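Long-range contacts in transketolase (Campylobacter jejuni, PDB 3L84), which belongs to the transketolase family of thiamine diphosphate-binding proteins and forms a dimer of three-domain subunits: residues A[134-142]-A[307-317]; A[462-473]-A[485-496]. One frame throughout, in Å; residues are numbered along the deposited sequence. Where two conformers were deposited one is given.

Contact 1 (A[134-142]-A[307-317]). With ACT (acetate ion), chain D.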
loop_
_atom_site.group_PDB
_atom_site.type_symbol
_atom_site.label_atom_id
_atom_site.label_comp_id
_atom_site.label_asym_id
_atom_site.label_seq_id
_atom_site.Cartn_x
_atom_site.Cartn_y
_atom_site.Cartn_z
ATOM N N GLN A 134 26.638 -15.462 -3.108
ATOM C CA GLN A 134 27.888 -15.888 -2.455
ATOM C C GLN A 134 27.729 -17.339 -1.947
ATOM O O GLN A 134 28.642 -18.163 -2.056
ATOM C CB GLN A 134 28.219 -14.945 -1.281
ATOM C CG GLN A 134 29.617 -15.061 -0.702
ATOM C CD GLN A 134 29.791 -14.234 0.557
ATOM O OE1 GLN A 134 29.210 -13.157 0.698
ATOM N NE2 GLN A 134 30.598 -14.727 1.474
ATOM N N ASN A 135 26.566 -17.648 -1.387
ATOM C CA ASN A 135 26.274 -19.032 -0.972
ATOM C C ASN A 135 26.365 -20.005 -2.143
ATOM O O ASN A 135 26.897 -21.108 -2.004
ATOM C CB ASN A 135 24.878 -19.122 -0.335
ATOM C CG ASN A 135 24.468 -20.548 -0.020
ATOM O OD1 ASN A 135 24.995 -21.144 0.930
ATOM N ND2 ASN A 135 23.587 -21.095 -0.817
ATOM N N LEU A 136 25.828 -19.626 -3.300
ATOM C CA LEU A 136 25.816 -20.505 -4.453
ATOM C C LEU A 136 27.151 -20.585 -5.185
ATOM O O LEU A 136 27.561 -21.672 -5.607
ATOM C CB LEU A 136 24.747 -20.009 -5.427
ATOM C CG LEU A 136 23.297 -20.175 -4.985
ATOM C CD1 LEU A 136 22.391 -19.547 -6.039
ATOM C CD2 LEU A 136 22.929 -21.646 -4.766
ATOM N N LEU A 137 27.821 -19.444 -5.351
ATOM C CA LEU A 137 28.998 -19.332 -6.222
ATOM C C LEU A 137 30.335 -19.205 -5.495
ATOM O O LEU A 137 31.393 -19.336 -6.123
ATOM C CB LEU A 137 28.845 -18.114 -7.145
ATOM C CG LEU A 137 27.621 -18.163 -8.035
ATOM C CD1 LEU A 137 27.427 -16.846 -8.784
ATOM C CD2 LEU A 137 27.672 -19.350 -9.015
ATOM N N GLY A 138 30.296 -18.960 -4.192
ATOM C CA GLY A 138 31.478 -18.795 -3.370
ATOM C C GLY A 138 31.908 -17.373 -3.158
ATOM O O GLY A 138 31.699 -16.503 -4.010
ATOM N N SER A 139 32.583 -17.122 -2.034
ATOM C CA SER A 139 33.139 -15.790 -1.749
ATOM C C SER A 139 34.278 -15.376 -2.667
ATOM O O SER A 139 34.556 -14.180 -2.767
ATOM C CB SER A 139 33.579 -15.681 -0.290
ATOM O OG SER A 139 34.559 -16.631 0.003
ATOM N N ASP A 140 34.891 -16.333 -3.372
ATOM C CA ASP A 140 35.885 -16.014 -4.399
ATOM C C ASP A 140 35.239 -15.267 -5.568
ATOM O O ASP A 140 35.881 -14.470 -6.251
ATOM C CB ASP A 140 36.550 -17.283 -4.960
ATOM C CG ASP A 140 37.496 -17.955 -3.980
ATOM O OD1 ASP A 140 38.012 -17.277 -3.061
ATOM O OD2 ASP A 140 37.740 -19.171 -4.161
ATOM N N LEU A 141 33.962 -15.537 -5.825
ATOM C CA LEU A 141 33.280 -14.975 -6.987
ATOM C C LEU A 141 32.308 -13.836 -6.648
ATOM O O LEU A 141 31.981 -13.008 -7.504
ATOM C CB LEU A 141 32.513 -16.061 -7.736
ATOM C CG LEU A 141 33.365 -17.121 -8.419
ATOM C CD1 LEU A 141 32.490 -18.099 -9.221
ATOM C CD2 LEU A 141 34.464 -16.485 -9.288
ATOM N N ILE A 142 31.768 -13.806 -5.431
ATOM C CA ILE A 142 30.816 -12.763 -5.052
ATOM C C ILE A 142 31.296 -12.079 -3.796
ATOM O O ILE A 142 31.379 -12.697 -2.734
ATOM C CB ILE A 142 29.398 -13.299 -4.850
ATOM C CG1 ILE A 142 28.882 -13.945 -6.143
ATOM C CG2 ILE A 142 28.455 -12.170 -4.387
ATOM C CD1 ILE A 142 28.545 -12.992 -7.296
ATOM N N LYS A 307 39.035 -15.537 -12.176
ATOM C CA LYS A 307 38.575 -16.325 -11.016
ATOM C C LYS A 307 37.459 -17.254 -11.393
ATOM O O LYS A 307 37.436 -18.401 -10.936
ATOM C CB LYS A 307 38.121 -15.402 -9.875
ATOM C CG LYS A 307 39.279 -14.583 -9.254
ATOM C CD LYS A 307 38.810 -13.784 -8.037
ATOM C CE LYS A 307 39.186 -14.448 -6.736
ATOM N NZ LYS A 307 38.646 -13.729 -5.507
ATOM N N LEU A 308 36.529 -16.786 -12.229
ATOM C CA LEU A 308 35.442 -17.662 -12.669
ATOM C C LEU A 308 35.968 -18.862 -13.424
ATOM O O LEU A 308 35.555 -19.987 -13.198
ATOM C CB LEU A 308 34.470 -16.877 -13.552
ATOM C CG LEU A 308 33.330 -17.649 -14.225
ATOM C CD1 LEU A 308 32.426 -18.286 -13.157
ATOM C CD2 LEU A 308 32.555 -16.727 -15.164
ATOM N N GLU A 309 36.958 -18.643 -14.291
ATOM C CA GLU A 309 37.506 -19.721 -15.085
ATOM C C GLU A 309 38.174 -20.782 -14.214
ATOM O O GLU A 309 38.070 -21.978 -14.533
ATOM C CB GLU A 309 38.453 -19.130 -16.122
ATOM C CG GLU A 309 39.216 -20.124 -16.984
ATOM C CD GLU A 309 38.347 -21.098 -17.771
ATOM O OE1 GLU A 309 37.146 -20.839 -18.016
ATOM O OE2 GLU A 309 38.906 -22.142 -18.173
ATOM N N LYS A 310 38.828 -20.354 -13.120
ATOM C CA LYS A 310 39.439 -21.292 -12.152
ATOM C C LYS A 310 38.450 -21.985 -11.223
ATOM O O LYS A 310 38.800 -22.973 -10.569
ATOM C CB LYS A 310 40.471 -20.555 -11.275
ATOM C CG LYS A 310 41.819 -20.373 -11.915
ATOM C CD LYS A 310 42.801 -19.544 -11.051
ATOM C CE LYS A 310 42.833 -19.928 -9.555
ATOM N NZ LYS A 310 44.046 -19.372 -8.820
ATOM N N SER A 311 37.222 -21.474 -11.138
ATOM C CA SER A 311 36.210 -21.938 -10.177
ATOM C C SER A 311 35.684 -23.295 -10.591
ATOM O O SER A 311 35.921 -23.740 -11.747
ATOM C CB SER A 311 35.041 -20.919 -10.086
ATOM O OG SER A 311 33.923 -21.332 -9.278
ATOM N N ALA A 312 34.994 -23.940 -9.660
ATOM C CA ALA A 312 34.221 -25.144 -9.915
ATOM C C ALA A 312 32.743 -24.795 -10.133
ATOM O O ALA A 312 31.885 -25.666 -10.160
ATOM C CB ALA A 312 34.361 -26.108 -8.752
ATOM N N LYS A 313 32.466 -23.508 -10.307
ATOM C CA LYS A 313 31.093 -23.001 -10.393
ATOM C C LYS A 313 30.660 -22.604 -11.794
ATOM O O LYS A 313 29.545 -22.046 -11.953
ATOM C CB LYS A 313 30.937 -21.756 -9.513
ATOM C CG LYS A 313 31.304 -21.964 -8.078
ATOM C CD LYS A 313 30.471 -22.996 -7.427
ATOM C CE LYS A 313 30.767 -23.132 -5.941
ATOM N NZ LYS A 313 29.868 -24.147 -5.328
ATOM N N LYS A 314 31.476 -22.850 -12.805
ATOM C CA LYS A 314 31.185 -22.378 -14.170
ATOM C C LYS A 314 29.876 -22.896 -14.736
ATOM O O LYS A 314 29.101 -22.130 -15.324
ATOM C CB LYS A 314 32.313 -22.726 -15.162
ATOM C CG LYS A 314 33.573 -21.963 -14.973
ATOM C CD LYS A 314 34.624 -22.352 -16.031
ATOM C CE LYS A 314 35.174 -23.766 -15.874
ATOM N NZ LYS A 314 36.053 -23.898 -14.675
ATOM N N GLU A 315 29.651 -24.198 -14.616
ATOM C CA GLU A 315 28.442 -24.801 -15.168
ATOM C C GLU A 315 27.221 -24.320 -14.391
ATOM O O GLU A 315 26.188 -24.057 -14.982
ATOM C CB GLU A 315 28.516 -26.340 -15.169
ATOM C CG GLU A 315 29.533 -26.934 -16.173
ATOM C CD GLU A 315 29.373 -28.445 -16.415
ATOM O OE1 GLU A 315 28.282 -29.028 -16.148
ATOM O OE2 GLU A 315 30.343 -29.039 -16.926
ATOM N N LEU A 316 27.350 -24.198 -13.073
ATOM C CA LEU A 316 26.238 -23.679 -12.279
ATOM C C LEU A 316 25.867 -22.260 -12.728
ATOM O O LEU A 316 24.703 -21.978 -12.937
ATOM C CB LEU A 316 26.607 -23.676 -10.797
ATOM C CG LEU A 316 25.629 -22.956 -9.866
ATOM C CD1 LEU A 316 24.216 -23.520 -9.991
ATOM C CD2 LEU A 316 26.107 -22.986 -8.431
ATOM N N LEU A 317 26.852 -21.384 -12.878
ATOM C CA LEU A 317 26.564 -20.024 -13.280
ATOM C C LEU A 317 25.873 -20.039 -14.646
ATOM O O LEU A 317 24.906 -19.328 -14.837
ATOM C CB LEU A 317 27.811 -19.146 -13.248
ATOM C CG LEU A 317 27.580 -17.710 -13.721
ATOM C CD1 LEU A 317 26.499 -17.028 -12.912
ATOM C CD2 LEU A 317 28.895 -16.904 -13.669
HETATM C C ACT D . 32.846 -26.075 -13.905
HETATM O O ACT D . 31.628 -26.187 -13.535
HETATM O OXT ACT D . 33.550 -25.273 -13.224
HETATM C CH3 ACT D . 33.391 -26.747 -15.142
HETATM O O HOH W 1 26.561 -24.138 -4.939
#
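Leu141 packs on Leu308, and Leu137 on Leu316 and Leu317, where the end of helix 118-137 and the turn after it meet the junction of helices 293-310 and 314-321. Leu141 divides its branches: CD2 lies against the backbone of Lys307 and Leu308, 3.6 Å from Leu308 N, while CD1 meets Leu308 CD1 at 3.9 Å. Leu137 sends CD2 to Leu316 CD2 (4.0 Å) and CD1 to Leu317 CD1 (4.2 Å). Loop residues Phe407 and Ile406 extend this apolar patch by touching Leu136 and Leu317.

Two lysines provide the polar part, both reaching for carbonyls. Lys307, bent at chi3 (101°), brings NZ to 3.0 Å from Asp140 O, in the carbonyl plane on a lone pair; the Asp140 carboxylate stays beyond salt-bridge distance. Lys313, kinked at chi2 (-60°), lays its methylenes over the carbonyls of Leu136 and Leu137, and its NZ makes a weak bond of 3.4 Å to Leu136 O, which also accepts from a water.

Within 307-317, in the conformer described, Ser311 OG accepts from Lys313 N in an ST turn. An acetate ion, probably from the crystallisation liquor, accepts from Glu315 N through its O atom (3.0 Å) and from Lys314 N through OXT. Lys307 thus reaches a carbonyl of the turn, whereas Lys313 lies at Leu136 O, where the dipole of helix 118-137 would probably favour positive charge.

Contact 2 (A[462-473]-A[485-496])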
loop_
_atom_site.group_PDB
_atom_site.type_symbol
_atom_site.label_atom_id
_atom_site.label_comp_id
_atom_site.label_asym_id
_atom_site.label_seq_id
_atom_site.Cartn_x
_atom_site.Cartn_y
_atom_site.Cartn_z
ATOM N N PHE A 462 -5.224 -5.234 -10.037
ATOM C CA PHE A 462 -4.172 -5.924 -10.753
ATOM C C PHE A 462 -4.441 -6.011 -12.252
ATOM O O PHE A 462 -3.502 -5.886 -13.042
ATOM C CB PHE A 462 -3.840 -7.278 -10.094
ATOM C CG PHE A 462 -2.877 -7.120 -9.001
ATOM C CD1 PHE A 462 -3.249 -6.651 -7.785
ATOM C CD2 PHE A 462 -1.539 -7.439 -9.240
ATOM C CE1 PHE A 462 -2.244 -6.408 -6.776
ATOM C CE2 PHE A 462 -0.596 -7.250 -8.270
ATOM C CZ PHE A 462 -0.933 -6.697 -7.076
ATOM N N ARG A 463 -5.684 -6.163 -12.661
ATOM C CA ARG A 463 -6.000 -6.148 -14.073
ATOM C C ARG A 463 -5.776 -4.782 -14.665
ATOM O O ARG A 463 -5.267 -4.693 -15.802
ATOM C CB ARG A 463 -7.421 -6.606 -14.316
ATOM C CG ARG A 463 -7.595 -8.084 -14.031
ATOM C CD ARG A 463 -9.040 -8.466 -14.130
ATOM N NE ARG A 463 -9.230 -9.913 -14.010
ATOM C CZ ARG A 463 -10.390 -10.475 -13.768
ATOM N NH1 ARG A 463 -11.450 -9.734 -13.486
ATOM N NH2 ARG A 463 -10.460 -11.810 -13.700
ATOM N N ALA A 464 -6.050 -3.698 -13.944
ATOM C CA ALA A 464 -5.873 -2.353 -14.471
ATOM C C ALA A 464 -4.404 -1.949 -14.552
ATOM O O ALA A 464 -4.045 -1.101 -15.369
ATOM C CB ALA A 464 -6.619 -1.345 -13.626
HETATM N N MSE A 465 -3.542 -2.468 -13.685
HETATM C CA MSE A 465 -2.125 -2.164 -13.713
HETATM C C MSE A 465 -1.484 -2.678 -15.007
HETATM O O MSE A 465 -1.520 -3.886 -15.295
HETATM C CB MSE A 465 -1.446 -2.792 -12.501
HETATM C CG MSE A 465 0.067 -2.517 -12.470
HETATM SE SE MSE A 465 0.966 -3.064 -10.834
HETATM C CE MSE A 465 -0.082 -4.646 -10.328
ATOM N N PRO A 466 -0.850 -1.792 -15.771
ATOM C CA PRO A 466 -0.152 -2.269 -16.962
ATOM C C PRO A 466 0.969 -3.254 -16.679
ATOM O O PRO A 466 1.530 -3.268 -15.578
ATOM C CB PRO A 466 0.392 -0.967 -17.582
ATOM C CG PRO A 466 -0.541 0.090 -17.091
ATOM C CD PRO A 466 -0.858 -0.321 -15.693
ATOM N N ASN A 467 1.363 -3.996 -17.715
ATOM C CA ASN A 467 2.531 -4.870 -17.667
ATOM C C ASN A 467 2.473 -5.914 -16.544
ATOM O O ASN A 467 3.471 -6.200 -15.916
ATOM C CB ASN A 467 3.859 -4.088 -17.533
ATOM C CG ASN A 467 4.201 -3.258 -18.718
ATOM O OD1 ASN A 467 3.618 -3.425 -19.811
ATOM N ND2 ASN A 467 5.202 -2.407 -18.561
ATOM N N PHE A 468 1.295 -6.459 -16.320
ATOM C CA PHE A 468 1.055 -7.538 -15.376
ATOM C C PHE A 468 0.123 -8.507 -16.006
ATOM O O PHE A 468 -0.872 -8.109 -16.694
ATOM C CB PHE A 468 0.374 -7.061 -14.086
ATOM C CG PHE A 468 1.173 -7.297 -12.841
ATOM C CD1 PHE A 468 1.996 -6.324 -12.397
ATOM C CD2 PHE A 468 1.187 -8.527 -12.197
ATOM C CE1 PHE A 468 2.733 -6.485 -11.332
ATOM C CE2 PHE A 468 1.967 -8.673 -11.039
ATOM C CZ PHE A 468 2.749 -7.674 -10.646
ATOM N N LEU A 469 0.368 -9.777 -15.785
ATOM C CA LEU A 469 -0.636 -10.806 -16.048
ATOM C C LEU A 469 -1.270 -11.218 -14.727
ATOM O O LEU A 469 -0.546 -11.444 -13.769
ATOM C CB LEU A 469 -0.001 -12.015 -16.709
ATOM C CG LEU A 469 0.648 -11.745 -18.057
ATOM C CD1 LEU A 469 1.267 -13.031 -18.611
ATOM C CD2 LEU A 469 -0.358 -11.162 -19.069
ATOM N N THR A 470 -2.581 -11.327 -14.668
ATOM C CA THR A 470 -3.241 -11.679 -13.422
ATOM C C THR A 470 -3.946 -13.010 -13.688
ATOM O O THR A 470 -5.028 -13.043 -14.294
ATOM C CB THR A 470 -4.231 -10.617 -12.961
ATOM O OG1 THR A 470 -3.529 -9.352 -12.905
ATOM C CG2 THR A 470 -4.808 -10.906 -11.570
ATOM N N PHE A 471 -3.369 -14.106 -13.229
ATOM C CA PHE A 471 -3.939 -15.438 -13.436
ATOM C C PHE A 471 -4.821 -15.832 -12.277
ATOM O O PHE A 471 -4.410 -15.712 -11.120
ATOM C CB PHE A 471 -2.853 -16.479 -13.584
ATOM C CG PHE A 471 -2.036 -16.338 -14.820
ATOM C CD1 PHE A 471 -2.538 -16.731 -16.039
ATOM C CD2 PHE A 471 -0.769 -15.790 -14.769
ATOM C CE1 PHE A 471 -1.762 -16.643 -17.187
ATOM C CE2 PHE A 471 -0.013 -15.702 -15.932
ATOM C CZ PHE A 471 -0.535 -16.128 -17.109
ATOM N N ARG A 472 -6.029 -16.308 -12.550
ATOM C CA ARG A 472 -6.946 -16.794 -11.507
ATOM C C ARG A 472 -7.417 -18.194 -11.940
ATOM O O ARG A 472 -8.512 -18.362 -12.485
ATOM C CB ARG A 472 -8.072 -15.827 -11.266
ATOM C CG ARG A 472 -8.972 -16.175 -10.145
ATOM C CD ARG A 472 -9.926 -15.029 -9.739
ATOM N NE ARG A 472 -10.756 -15.390 -8.576
ATOM C CZ ARG A 472 -12.043 -15.688 -8.582
ATOM N NH1 ARG A 472 -12.790 -15.596 -9.659
ATOM N NH2 ARG A 472 -12.593 -16.018 -7.431
ATOM N N PRO A 473 -6.586 -19.219 -11.709
ATOM C CA PRO A 473 -6.869 -20.538 -12.272
ATOM C C PRO A 473 -8.049 -21.203 -11.588
ATOM O O PRO A 473 -8.247 -21.058 -10.378
ATOM C CB PRO A 473 -5.579 -21.317 -12.019
ATOM C CG PRO A 473 -4.958 -20.635 -10.870
ATOM C CD PRO A 473 -5.254 -19.168 -11.064
ATOM N N ILE A 485 3.108 -20.072 -19.106
ATOM C CA ILE A 485 3.055 -18.745 -19.720
ATOM C C ILE A 485 3.873 -17.728 -18.942
ATOM O O ILE A 485 4.662 -16.969 -19.541
ATOM C CB ILE A 485 1.600 -18.267 -19.844
ATOM C CG1 ILE A 485 0.785 -19.199 -20.740
ATOM C CG2 ILE A 485 1.548 -16.814 -20.360
ATOM C CD1 ILE A 485 -0.731 -19.194 -20.449
ATOM N N ALA A 486 3.714 -17.694 -17.633
ATOM C CA ALA A 486 4.407 -16.695 -16.828
ATOM C C ALA A 486 5.925 -16.782 -16.964
ATOM O O ALA A 486 6.605 -15.745 -17.043
ATOM C CB ALA A 486 4.037 -16.839 -15.375
ATOM N N LEU A 487 6.483 -17.992 -17.011
ATOM C CA LEU A 487 7.937 -18.117 -17.148
ATOM C C LEU A 487 8.440 -17.642 -18.479
ATOM O O LEU A 487 9.568 -17.189 -18.536
ATOM C CB LEU A 487 8.389 -19.554 -16.877
ATOM C CG LEU A 487 8.210 -19.961 -15.436
ATOM C CD1 LEU A 487 8.361 -21.471 -15.330
ATOM C CD2 LEU A 487 9.147 -19.333 -14.440
ATOM N N ASN A 488 7.648 -17.746 -19.545
ATOM C CA ASN A 488 8.020 -17.326 -20.889
ATOM C C ASN A 488 7.681 -15.872 -21.178
ATOM O O ASN A 488 8.148 -15.286 -22.158
ATOM C CB ASN A 488 7.371 -18.203 -21.975
ATOM C CG ASN A 488 8.058 -19.564 -22.174
ATOM O OD1 ASN A 488 7.457 -20.465 -22.746
ATOM N ND2 ASN A 488 9.299 -19.678 -21.780
ATOM N N ALA A 489 6.871 -15.251 -20.324
ATOM C CA ALA A 489 6.386 -13.895 -20.546
ATOM C C ALA A 489 7.461 -12.863 -20.314
ATOM O O ALA A 489 8.509 -13.145 -19.720
ATOM C CB ALA A 489 5.201 -13.580 -19.617
ATOM N N ASP A 490 7.235 -11.665 -20.828
ATOM C CA ASP A 490 8.188 -10.573 -20.691
ATOM C C ASP A 490 7.812 -9.593 -19.591
ATOM O O ASP A 490 8.418 -8.512 -19.518
ATOM C CB ASP A 490 8.419 -9.860 -22.041
ATOM C CG ASP A 490 7.238 -9.106 -22.533
ATOM O OD1 ASP A 490 6.122 -9.209 -21.992
ATOM O OD2 ASP A 490 7.442 -8.348 -23.549
ATOM N N ILE A 491 6.832 -9.937 -18.767
ATOM C CA ILE A 491 6.294 -9.056 -17.727
ATOM C C ILE A 491 6.022 -9.911 -16.504
ATOM O O ILE A 491 5.905 -11.147 -16.624
ATOM C CB ILE A 491 4.994 -8.366 -18.215
ATOM C CG1 ILE A 491 3.967 -9.353 -18.809
ATOM C CG2 ILE A 491 5.300 -7.212 -19.207
ATOM C CD1 ILE A 491 2.619 -8.710 -19.142
ATOM N N PRO A 492 5.899 -9.312 -15.317
ATOM C CA PRO A 492 5.550 -10.067 -14.129
ATOM C C PRO A 492 4.136 -10.586 -14.124
ATOM O O PRO A 492 3.274 -10.160 -14.885
ATOM C CB PRO A 492 5.722 -9.065 -13.012
ATOM C CG PRO A 492 5.528 -7.743 -13.664
ATOM C CD PRO A 492 6.099 -7.883 -15.030
ATOM N N SER A 493 3.913 -11.595 -13.277
ATOM C CA SER A 493 2.601 -12.233 -13.146
ATOM C C SER A 493 2.193 -12.372 -11.691
ATOM O O SER A 493 3.045 -12.555 -10.795
ATOM C CB SER A 493 2.615 -13.652 -13.732
ATOM O OG SER A 493 2.788 -13.706 -15.159
ATOM N N ALA A 494 0.881 -12.292 -11.447
ATOM C CA ALA A 494 0.279 -12.623 -10.200
ATOM C C ALA A 494 -0.558 -13.891 -10.361
ATOM O O ALA A 494 -1.168 -14.110 -11.414
ATOM C CB ALA A 494 -0.623 -11.497 -9.700
ATOM N N PHE A 495 -0.595 -14.705 -9.315
ATOM C CA PHE A 495 -1.396 -15.911 -9.217
ATOM C C PHE A 495 -2.393 -15.705 -8.085
ATOM O O PHE A 495 -2.014 -15.536 -6.923
ATOM C CB PHE A 495 -0.485 -17.109 -8.962
ATOM C CG PHE A 495 0.441 -17.390 -10.103
ATOM C CD1 PHE A 495 0.098 -18.284 -11.108
ATOM C CD2 PHE A 495 1.603 -16.715 -10.222
ATOM C CE1 PHE A 495 0.991 -18.523 -12.166
ATOM C CE2 PHE A 495 2.456 -16.943 -11.271
ATOM C CZ PHE A 495 2.143 -17.837 -12.238
ATOM N N VAL A 496 -3.675 -15.725 -8.443
ATOM C CA VAL A 496 -4.778 -15.456 -7.527
ATOM C C VAL A 496 -5.465 -16.797 -7.239
ATOM O O VAL A 496 -6.032 -17.419 -8.153
ATOM C CB VAL A 496 -5.713 -14.426 -8.128
ATOM C CG1 VAL A 496 -6.999 -14.216 -7.265
ATOM C CG2 VAL A 496 -5.019 -13.087 -8.387
HETATM O O HOH W 2 -7.710 -19.657 -8.178
#
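Leu469 and Phe471 both hold CG beside the backbone N, opposite the carbonyl carbon (chi1 -61° and -67°), and point to the same side of the strand, where Ile491, Ser493 and Ile485 meet them. Ile491 takes the rarer rotation, with CG1 between N and the carbonyl carbon (chi1 50°), which carries CD1 to 3.8 Å from Leu469 CG; the two side chains cross at about a right angle. The Phe471 ring presents its edge to Ser493 OG (3.5 Å from CE2) and to Ile485 CG2. Beside it the Phe495 ring is nearly parallel but slid away, so overlap is slight, with Phe471 CD2 over its face; the stacking partner of Phe495 is Trp483.

The backbones run parallel, 469-471 alongside 493-496, joined by four hydrogen bonds, among them Ala494 N to Leu469 O (2.9 Å) and Val496 N to Phe471 O (2.8 Å), both nearly straight at the carbonyl. With helix 476-488 these strands form a beta-alpha-beta unit, and strand 469-471 is an edge strand, within this chain, of the six-stranded parallel sheet of the pyrimidine-binding domain.

Thr470 and Ala494 point to the other face, where Thr470 CG2 touches Val496 CG2 and Thr470 OG1 is hydrogen-bonded to Glu563 OE2. Just before the strands, Pro492 CG sits over one face of the Phe468 ring, 4.0 Å from its centroid, a CH-pi contact; Phe462 CD2 lies against the opposite face, and Ala494 N comes to the ring edge. Asn467 O, close to Pro492 CD, is buried without a partner. At the far end Arg472 runs extended past Val496 CG1 to salt bridges with Asp442 and Glu536 and a hydrogen bond to Ser533, while one water joins Val496 O (2.8 Å) to Pro473 O.

From the N terminus, the first of the four segments reached is 134-142, at the end of helix 118-137. The chain then runs through strands and helices of the thiamine diphosphate-binding domain until 307-317 returns to close contact 1, a loop with 164 residues between its segments. Contact 2 opens only later and spans just 11 intervening residues, mostly the crossover helix 476-488, within the pyrimidine-binding domain. The two closures therefore follow in series, neither nested nor crossed. Contact 1 ties helix ends together, its centre about 27 Å from the centre of the chain, whereas contact 2 pairs strands in a buried sheet; their nearest atoms are about 16 Å apart and do not touch.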